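Local coordinates for alpha-ketoglutarate-dependent 2,4-dichlorophenoxyacetate dioxygenase (PDB 5BKE), which probably catalyses the 2-oxoglutarate- and iron-dependent oxidative breakdown of aryloxyalkanoate herbicides such as 2,4-dichlorophenoxyacetate, at residues M56-N61 / L254-N259; R148-A153 / E236-P241; S214-I219 / L229-L234. One frame throughout, in Å; residues are numbered along the deposited sequence.

Along the chain the three contacts are nested: S214-I219 / L229-L234 lies inside the loop closed by R148-A153 / E236-P241, which lies inside the one closed by M56-N61 / L254-N259. Contact 1 sets helix 52-59 against strand 254-258 of the mixed seven-stranded sheet. Contacts 2 and 3, with centres about 14 Å apart, share helix 224-238: its last turn meets helix 147-152, and the turns before that meet strand 216-219 of a separate four-stranded sheet. Centres of contacts 1 and 3 are about 28 Å apart, on opposite sides of the chain's centre. Contact 1 packs a helix on the main sheet; contacts 2 and 3 belong to the chain between its strands 127-132 and 254-258.

Contact 1 (M56-N61 / L254-N259); sequences MAFALN and LVMWDN. With OGA (N-oxalylglycine), chain O.
The ring of F58 points its CE2–CZ side at strand 254-258, where M256 and L254 receive it. M256 SD lies 3.6 Å from F58 CE2 and 3.8 Å from F58 CZ. Seen from the ring centroid, SD lies 67° off the ring normal, an oblique Met-aromatic contact. L254 comes from another direction: its CD2 methyl approaches CE2 of F58 at the ring edge, near the ring plane, 4.1 Å away. The F58 ring reaches the strand because CG is anti to the backbone N (chi1 174°). M256 CG lies between its backbone N and carbonyl carbon; the chain then runs extended about CB–CG and bends at chi3 (-58°), which brings SD to the ring. Helix 52-59 thus packs on one face of the main sheet of this TauD/TfdA-family, cupin-clan fold, with L129 of the adjacent strand 127-132 also against F58. Between L254 and M256 in sequence, V255 projects to the other face, as does W257, whose indole lines the N-oxalylglycine pocket. The edge of that indole meets the ligand, W257 CZ2 standing 3.5 Å from O1 of N-oxalylglycine. Three residues after F58, N61 ND2 donates a nearly straight bond to F58 O, 2.8 Å long.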
loop_
_atom_site.group_PDB
_atom_site.type_symbol
_atom_site.label_atom_id
_atom_site.label_comp_id
_atom_site.label_asym_id
_atom_site.label_seq_id
_atom_site.Cartn_x
_atom_site.Cartn_y
_atom_site.Cartn_z
ATOM N N MET C 56 27.974 16.949 40.331
ATOM C CA MET C 56 27.852 15.559 40.751
ATOM C C MET C 56 26.468 15.288 41.340
ATOM O O MET C 56 25.867 14.241 41.059
ATOM C CB MET C 56 28.987 15.171 41.714
ATOM C CG MET C 56 28.910 13.755 42.278
ATOM S SD MET C 56 28.958 12.454 41.022
ATOM C CE MET C 56 30.687 12.474 40.541
ATOM N N ALA C 57 25.959 16.232 42.133
ATOM C CA ALA C 57 24.596 16.144 42.668
ATOM C C ALA C 57 23.541 15.990 41.553
ATOM O O ALA C 57 22.579 15.221 41.702
ATOM C CB ALA C 57 24.275 17.338 43.565
ATOM N N PHE C 58 23.742 16.713 40.445
ATOM C CA PHE C 58 22.889 16.596 39.269
ATOM C C PHE C 58 22.980 15.173 38.719
ATOM O O PHE C 58 21.957 14.529 38.519
ATOM C CB PHE C 58 23.255 17.653 38.199
ATOM C CG PHE C 58 22.504 17.492 36.874
ATOM C CD1 PHE C 58 21.105 17.405 36.826
ATOM C CD2 PHE C 58 23.201 17.459 35.672
ATOM C CE1 PHE C 58 20.437 17.255 35.606
ATOM C CE2 PHE C 58 22.536 17.318 34.448
ATOM C CZ PHE C 58 21.153 17.217 34.419
ATOM N N ALA C 59 24.202 14.689 38.510
ATOM C CA ALA C 59 24.448 13.338 37.994
ATOM C C ALA C 59 23.841 12.237 38.859
ATOM O O ALA C 59 23.374 11.233 38.331
ATOM C CB ALA C 59 25.937 13.101 37.807
ATOM N N LEU C 60 23.825 12.439 40.175
ATOM C CA LEU C 60 23.346 11.405 41.118
ATOM C C LEU C 60 21.833 11.133 41.119
ATOM O O LEU C 60 21.398 10.104 41.649
ATOM C CB LEU C 60 23.881 11.647 42.546
ATOM C CG LEU C 60 25.374 11.341 42.756
ATOM C CD1 LEU C 60 25.866 11.896 44.096
ATOM C CD2 LEU C 60 25.702 9.848 42.619
ATOM N N ASN C 61 21.046 12.034 40.503
ATOM C CA ASN C 61 19.626 11.778 40.161
ATOM C C ASN C 61 19.438 10.496 39.344
ATOM O O ASN C 61 18.381 9.852 39.424
ATOM C CB ASN C 61 19.056 12.934 39.324
ATOM C CG ASN C 61 18.789 14.178 40.146
ATOM O OD1 ASN C 61 17.782 14.264 40.855
ATOM N ND2 ASN C 61 19.693 15.149 40.059
ATOM N N LEU C 254 27.125 22.502 29.711
ATOM C CA LEU C 254 27.162 21.117 30.178
ATOM C C LEU C 254 26.561 20.239 29.094
ATOM O O LEU C 254 25.405 20.426 28.710
ATOM C CB LEU C 254 26.441 20.917 31.524
ATOM C CG LEU C 254 26.567 19.491 32.115
ATOM C CD1 LEU C 254 26.867 19.509 33.605
ATOM C CD2 LEU C 254 25.372 18.583 31.816
ATOM N N VAL C 255 27.360 19.296 28.610
ATOM C CA VAL C 255 26.905 18.283 27.667
ATOM C C VAL C 255 26.951 16.926 28.365
ATOM O O VAL C 255 27.966 16.555 28.970
ATOM C CB VAL C 255 27.724 18.289 26.350
ATOM C CG1 VAL C 255 27.210 17.242 25.377
ATOM C CG2 VAL C 255 27.652 19.663 25.685
ATOM N N MET C 256 25.833 16.209 28.302
ATOM C CA MET C 256 25.729 14.873 28.886
ATOM C C MET C 256 25.280 13.858 27.853
ATOM O O MET C 256 24.430 14.153 27.000
ATOM C CB MET C 256 24.838 14.859 30.131
ATOM C CG MET C 256 23.374 15.197 29.926
ATOM S SD MET C 256 22.416 15.241 31.463
ATOM C CE MET C 256 22.660 13.589 32.136
ATOM N N TRP C 257 25.873 12.672 27.906
ATOM C CA TRP C 257 25.608 11.656 26.902
ATOM C C TRP C 257 25.367 10.277 27.503
ATOM O O TRP C 257 25.883 9.961 28.593
ATOM C CB TRP C 257 26.711 11.627 25.833
ATOM C CG TRP C 257 28.101 11.332 26.343
ATOM C CD1 TRP C 257 28.680 10.093 26.478
ATOM C CD2 TRP C 257 29.095 12.286 26.753
ATOM N NE1 TRP C 257 29.955 10.220 26.961
ATOM C CE2 TRP C 257 30.244 11.549 27.136
ATOM C CE3 TRP C 257 29.122 13.689 26.850
ATOM C CZ2 TRP C 257 31.414 12.165 27.604
ATOM C CZ3 TRP C 257 30.288 14.308 27.311
ATOM C CH2 TRP C 257 31.415 13.542 27.687
ATOM N N ASP C 258 24.567 9.478 26.795
ATOM C CA ASP C 258 24.356 8.093 27.152
ATOM C C ASP C 258 25.391 7.240 26.442
ATOM O O ASP C 258 25.383 7.111 25.206
ATOM C CB ASP C 258 22.928 7.637 26.828
ATOM C CG ASP C 258 22.619 6.242 27.361
ATOM O OD1 ASP C 258 23.497 5.601 27.995
ATOM O OD2 ASP C 258 21.474 5.781 27.156
ATOM N N ASN C 259 26.292 6.654 27.237
ATOM C CA ASN C 259 27.373 5.799 26.699
ATOM C C ASN C 259 26.835 4.513 26.069
ATOM O O ASN C 259 27.487 3.922 25.208
ATOM C CB ASN C 259 28.407 5.483 27.794
ATOM C CG ASN C 259 29.271 6.694 28.139
ATOM O OD1 ASN C 259 30.103 7.146 27.330
ATOM N ND2 ASN C 259 29.059 7.240 29.330
HETATM C C1 OGA O . 35.175 12.458 28.258
HETATM C C2 OGA O . 35.695 12.838 26.963
HETATM C C4 OGA O . 36.327 14.703 25.490
HETATM C C5 OGA O . 36.543 16.176 25.707
HETATM O O1 OGA O . 34.758 11.281 28.388
HETATM O O2 OGA O . 35.127 13.322 29.161
HETATM O "O2'" OGA O . 36.075 11.948 26.207
HETATM O O3 OGA O . 37.328 16.507 26.625
HETATM N N1 OGA O . 35.689 14.130 26.665
HETATM O O4 OGA O . 35.925 16.990 24.982
#

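Contact 2 (R148-A153 / E236-P241); sequences RAAYDA and EHATQP
H237 lays the edge of its imidazole against the last turn of helix 147-152, spanning the backbone of A150 and the methyl of A153. Its NE2 donates to A150 O over 2.8 Å with an N-H...O angle of 153°. The oxygen lies almost exactly in the ring plane, whereas the donor is tilted 25° from the plane of the carbonyl it meets. Next to NE2 on the same ring edge, H237 CE1 touches A153 CB at 3.8 Å, while CD2, on the other side of NE2, passes A150 O at 3.5 Å. With CG anti to the backbone N (chi1 167°), the ring extends from helix 224-238 across to the neighbouring helix. One residue on, the backbones of the two segments approach most nearly: the CA atoms of A150 and A238 are 4.8 Å apart and their CB methyls meet at 3.6 Å. Such close approach is possible because both side chains are single methyl groups, giving a small alanine-alanine interface beside the polar one. L210 of strand 208-210 also packs on A150. Helix 224-238 finishes here, T239 being the first residue to leave helical angles, and Q240 folds back so that its NE2 donates to H237 O at 2.9 Å, in the carbonyl plane and on a lone pair. H237 is therefore tied at both ends, its ring to A150 and its carbonyl to Q240. The bond to A150 O needs a proton on NE2, so a neutral H237 would be the tautomer protonated there. A150 O belongs to the last turn of its helix; the main-chain N of A153 makes a weak bond to it, and the imidazole N-H is the shorter of these two partners.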
loop_
_atom_site.group_PDB
_atom_site.type_symbol
_atom_site.label_atom_id
_atom_site.label_comp_id
_atom_site.label_asym_id
_atom_site.label_seq_id
_atom_site.Cartn_x
_atom_site.Cartn_y
_atom_site.Cartn_z
ATOM N N ARG C 148 22.545 3.926 17.368
ATOM C CA ARG C 148 21.260 3.294 17.010
ATOM C C ARG C 148 20.929 3.575 15.541
ATOM O O ARG C 148 20.639 2.653 14.781
ATOM C CB ARG C 148 20.118 3.791 17.893
ATOM C CG ARG C 148 20.415 3.864 19.382
ATOM C CD ARG C 148 19.411 4.782 20.049
ATOM N NE ARG C 148 19.481 6.153 19.535
ATOM C CZ ARG C 148 18.810 7.189 20.040
ATOM N NH1 ARG C 148 18.010 7.035 21.103
ATOM N NH2 ARG C 148 18.944 8.388 19.469
ATOM N N ALA C 149 20.991 4.847 15.153
ATOM C CA ALA C 149 20.894 5.257 13.746
ATOM C C ALA C 149 21.904 4.511 12.874
ATOM O O ALA C 149 21.533 3.971 11.829
ATOM C CB ALA C 149 21.083 6.758 13.618
ATOM N N ALA C 150 23.160 4.450 13.328
ATOM C CA ALA C 150 24.214 3.703 12.638
ATOM C C ALA C 150 23.836 2.232 12.475
ATOM O O ALA C 150 23.917 1.710 11.365
ATOM C CB ALA C 150 25.552 3.840 13.354
ATOM N N TYR C 151 23.402 1.581 13.564
ATOM C CA TYR C 151 22.926 0.188 13.488
ATOM C C TYR C 151 21.789 -0.004 12.454
ATOM O O TYR C 151 21.854 -0.913 11.629
ATOM C CB TYR C 151 22.498 -0.371 14.857
ATOM C CG TYR C 151 22.019 -1.804 14.754
ATOM C CD1 TYR C 151 22.924 -2.869 14.831
ATOM C CD2 TYR C 151 20.659 -2.097 14.532
ATOM C CE1 TYR C 151 22.491 -4.186 14.708
ATOM C CE2 TYR C 151 20.217 -3.411 14.402
ATOM C CZ TYR C 151 21.135 -4.447 14.493
ATOM O OH TYR C 151 20.708 -5.744 14.374
ATOM N N ASP C 152 20.773 0.851 12.513
ATOM C CA ASP C 152 19.585 0.718 11.670
ATOM C C ASP C 152 19.880 0.746 10.172
ATOM O O ASP C 152 19.206 0.064 9.400
ATOM C CB ASP C 152 18.555 1.787 12.018
ATOM C CG ASP C 152 17.933 1.579 13.384
ATOM O OD1 ASP C 152 17.922 0.432 13.903
ATOM O OD2 ASP C 152 17.445 2.582 13.940
ATOM N N ALA C 153 20.897 1.525 9.800
ATOM C CA ALA C 153 21.299 1.772 8.420
ATOM C C ALA C 153 22.085 0.626 7.796
ATOM O O ALA C 153 22.365 0.651 6.600
ATOM C CB ALA C 153 22.101 3.066 8.334
ATOM N N GLU C 236 33.798 3.312 10.478
ATOM C CA GLU C 236 33.688 4.245 9.359
ATOM C C GLU C 236 32.215 4.516 9.012
ATOM O O GLU C 236 31.837 5.664 8.785
ATOM C CB GLU C 236 34.442 3.717 8.142
ATOM C CG GLU C 236 34.633 4.736 7.014
ATOM C CD GLU C 236 35.112 4.096 5.719
ATOM O OE1 GLU C 236 35.837 3.071 5.775
ATOM O OE2 GLU C 236 34.770 4.617 4.635
ATOM N N HIS C 237 31.406 3.452 9.000
ATOM C CA HIS C 237 29.965 3.536 8.738
ATOM C C HIS C 237 29.247 4.408 9.770
ATOM O O HIS C 237 28.428 5.260 9.414
ATOM C CB HIS C 237 29.343 2.135 8.698
ATOM C CG HIS C 237 27.847 2.146 8.745
ATOM N ND1 HIS C 237 27.071 2.418 7.639
ATOM C CD2 HIS C 237 26.986 1.964 9.776
ATOM C CE1 HIS C 237 25.794 2.389 7.982
ATOM N NE2 HIS C 237 25.715 2.119 9.274
ATOM N N ALA C 238 29.580 4.194 11.039
ATOM C CA ALA C 238 28.885 4.808 12.168
ATOM C C ALA C 238 29.272 6.248 12.435
ATOM O O ALA C 238 28.567 6.943 13.163
ATOM C CB ALA C 238 29.108 3.974 13.422
ATOM N N THR C 239 30.396 6.685 11.870
ATOM C CA THR C 239 30.927 8.041 12.112
ATOM C C THR C 239 30.851 8.965 10.883
ATOM O O THR C 239 31.445 10.056 10.871
ATOM C CB THR C 239 32.364 8.011 12.681
ATOM O OG1 THR C 239 33.245 7.356 11.758
ATOM C CG2 THR C 239 32.384 7.276 14.019
ATOM N N GLN C 240 30.107 8.524 9.865
ATOM C CA GLN C 240 29.717 9.373 8.734
ATOM C C GLN C 240 28.973 10.614 9.252
ATOM O O GLN C 240 28.260 10.521 10.260
ATOM C CB GLN C 240 28.803 8.605 7.772
ATOM C CG GLN C 240 29.465 7.452 7.035
ATOM C CD GLN C 240 28.498 6.718 6.129
ATOM O OE1 GLN C 240 28.405 7.026 4.945
ATOM N NE2 GLN C 240 27.762 5.758 6.679
ATOM N N PRO C 241 29.134 11.773 8.573
ATOM C CA PRO C 241 28.515 13.045 9.001
ATOM C C PRO C 241 27.015 12.979 9.326
ATOM O O PRO C 241 26.560 13.687 10.222
ATOM C CB PRO C 241 28.758 13.973 7.804
ATOM C CG PRO C 241 30.014 13.448 7.203
ATOM C CD PRO C 241 29.934 11.956 7.344
#

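Contact 3 (S214-I219 / L229-L234); sequences SHAGKI and LLLRDL
I219 leaves strand 216-219 with CB directed at helix 224-238, and its longer branch makes the contact. The first carbon beyond CB, CG1, stands anti to the carbonyl carbon (chi1 -66°) and runs along L231, 4.0 Å from L231 CD2. At the tip, I219 CD1 touches two leucines, 3.9 Å from L231 CD2 and 3.8 Å from L230 CD2. The two meetings differ in direction: I219 and L231 slide past each other in opposite senses, whereas L230 crosses I219 at about a right angle. L231 in turn divides its methyls. While CD2 takes I219, CD1 is turned toward the start of the strand, lying 3.9 Å from A216 O and 4.4 Å from A216 CB. Strand and helix are consecutive elements of the chain, joined by a short connection, and their short segments run at 123° with axes 8.8 Å apart at closest approach. The strand is an outermost one of the four-stranded antiparallel sheet, next to strand 166-169, and the helix packs over that sheet: L231 also touches C167 on the adjoining strand and L198 beyond it. In the strand, A216 and I219 present their side chains to the helix and K218 points the other way. G217 uses its carbonyl, which accepts a bond from R228 NE, from the same helix, one residue before L229. A second subunit packs on L229 with its L178 and on L230 with its R268, and D233 OD1 forms a salt bridge with R267 of that subunit.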
loop_
_atom_site.group_PDB
_atom_site.type_symbol
_atom_site.label_atom_id
_atom_site.label_comp_id
_atom_site.label_asym_id
_atom_site.label_seq_id
_atom_site.Cartn_x
_atom_site.Cartn_y
_atom_site.Cartn_z
ATOM N N SER C 214 37.091 2.753 20.685
ATOM C CA SER C 214 38.552 2.640 20.505
ATOM C C SER C 214 39.189 1.545 21.386
ATOM O O SER C 214 40.211 0.970 21.021
ATOM C CB SER C 214 39.227 3.980 20.790
ATOM O OG SER C 214 39.010 4.362 22.140
ATOM N N HIS C 215 38.575 1.264 22.530
ATOM C CA HIS C 215 39.067 0.227 23.451
ATOM C C HIS C 215 38.924 -1.204 22.903
ATOM O O HIS C 215 39.683 -2.087 23.287
ATOM C CB HIS C 215 38.418 0.366 24.827
ATOM C CG HIS C 215 38.460 1.761 25.379
ATOM N ND1 HIS C 215 39.624 2.500 25.462
ATOM C CD2 HIS C 215 37.482 2.547 25.891
ATOM C CE1 HIS C 215 39.357 3.682 25.991
ATOM N NE2 HIS C 215 38.066 3.735 26.262
ATOM N N ALA C 216 37.978 -1.411 21.983
ATOM C CA ALA C 216 37.780 -2.707 21.327
ATOM C C ALA C 216 38.880 -2.987 20.296
ATOM O O ALA C 216 38.976 -2.314 19.250
ATOM C CB ALA C 216 36.395 -2.796 20.700
ATOM N N GLY C 217 39.718 -3.976 20.611
ATOM C CA GLY C 217 40.876 -4.295 19.795
ATOM C C GLY C 217 40.817 -5.618 19.073
ATOM O O GLY C 217 41.670 -5.893 18.233
ATOM N N LYS C 218 39.829 -6.446 19.403
ATOM C CA LYS C 218 39.570 -7.673 18.642
ATOM C C LYS C 218 38.139 -8.173 18.833
ATOM O O LYS C 218 37.473 -7.827 19.814
ATOM C CB LYS C 218 40.594 -8.776 18.980
ATOM C CG LYS C 218 40.368 -9.494 20.303
ATOM C CD LYS C 218 41.296 -10.693 20.470
ATOM C CE LYS C 218 40.906 -11.865 19.576
ATOM N NZ LYS C 218 41.917 -12.954 19.653
ATOM N N ILE C 219 37.684 -8.972 17.869
ATOM C CA ILE C 219 36.470 -9.766 18.001
ATOM C C ILE C 219 36.895 -11.177 18.426
ATOM O O ILE C 219 37.790 -11.774 17.820
ATOM C CB ILE C 219 35.624 -9.747 16.699
ATOM C CG1 ILE C 219 35.086 -8.326 16.446
ATOM C CG2 ILE C 219 34.479 -10.756 16.778
ATOM C CD1 ILE C 219 34.599 -8.045 15.035
ATOM N N LEU C 229 39.473 -5.317 10.902
ATOM C CA LEU C 229 38.956 -4.809 9.629
ATOM C C LEU C 229 37.446 -4.573 9.685
ATOM O O LEU C 229 36.970 -3.507 9.273
ATOM C CB LEU C 229 39.360 -5.695 8.449
ATOM C CG LEU C 229 40.825 -5.574 7.984
ATOM C CD1 LEU C 229 41.131 -6.604 6.904
ATOM C CD2 LEU C 229 41.192 -4.168 7.512
ATOM N N LEU C 230 36.716 -5.546 10.236
ATOM C CA LEU C 230 35.273 -5.408 10.450
ATOM C C LEU C 230 34.932 -4.208 11.343
ATOM O O LEU C 230 34.067 -3.374 10.991
ATOM C CB LEU C 230 34.675 -6.702 11.014
ATOM C CG LEU C 230 33.155 -6.770 11.237
ATOM C CD1 LEU C 230 32.370 -6.425 9.970
ATOM C CD2 LEU C 230 32.790 -8.158 11.746
ATOM N N LEU C 231 35.629 -4.120 12.476
ATOM C CA LEU C 231 35.471 -3.002 13.407
ATOM C C LEU C 231 35.779 -1.655 12.743
ATOM O O LEU C 231 35.031 -0.695 12.926
ATOM C CB LEU C 231 36.301 -3.215 14.693
ATOM C CG LEU C 231 35.936 -4.410 15.598
ATOM C CD1 LEU C 231 36.952 -4.559 16.719
ATOM C CD2 LEU C 231 34.513 -4.334 16.159
ATOM N N ARG C 232 36.860 -1.602 11.961
ATOM C CA ARG C 232 37.187 -0.416 11.150
ATOM C C ARG C 232 36.046 0.000 10.203
ATOM O O ARG C 232 35.722 1.188 10.118
ATOM C CB ARG C 232 38.468 -0.636 10.347
ATOM C CG ARG C 232 39.729 -0.319 11.116
ATOM C CD ARG C 232 40.971 -0.566 10.274
ATOM N NE ARG C 232 42.161 -0.125 10.996
ATOM C CZ ARG C 232 42.747 1.062 10.843
ATOM N NH1 ARG C 232 42.281 1.944 9.961
ATOM N NH2 ARG C 232 43.817 1.359 11.570
ATOM N N ASP C 233 35.453 -0.985 9.519
ATOM C CA ASP C 233 34.339 -0.760 8.585
ATOM C C ASP C 233 33.109 -0.238 9.295
ATOM O O ASP C 233 32.494 0.734 8.844
ATOM C CB ASP C 233 33.988 -2.041 7.826
ATOM C CG ASP C 233 34.931 -2.323 6.674
ATOM O OD1 ASP C 233 35.652 -1.404 6.205
ATOM O OD2 ASP C 233 34.948 -3.488 6.224
ATOM N N LEU C 234 32.775 -0.879 10.414
ATOM C CA LEU C 234 31.633 -0.475 11.240
ATOM C C LEU C 234 31.824 0.910 11.811
ATOM O O LEU C 234 30.876 1.703 11.841
ATOM C CB LEU C 234 31.366 -1.487 12.360
ATOM C CG LEU C 234 30.903 -2.903 11.978
ATOM C CD1 LEU C 234 31.073 -3.840 13.171
ATOM C CD2 LEU C 234 29.465 -2.953 11.447
#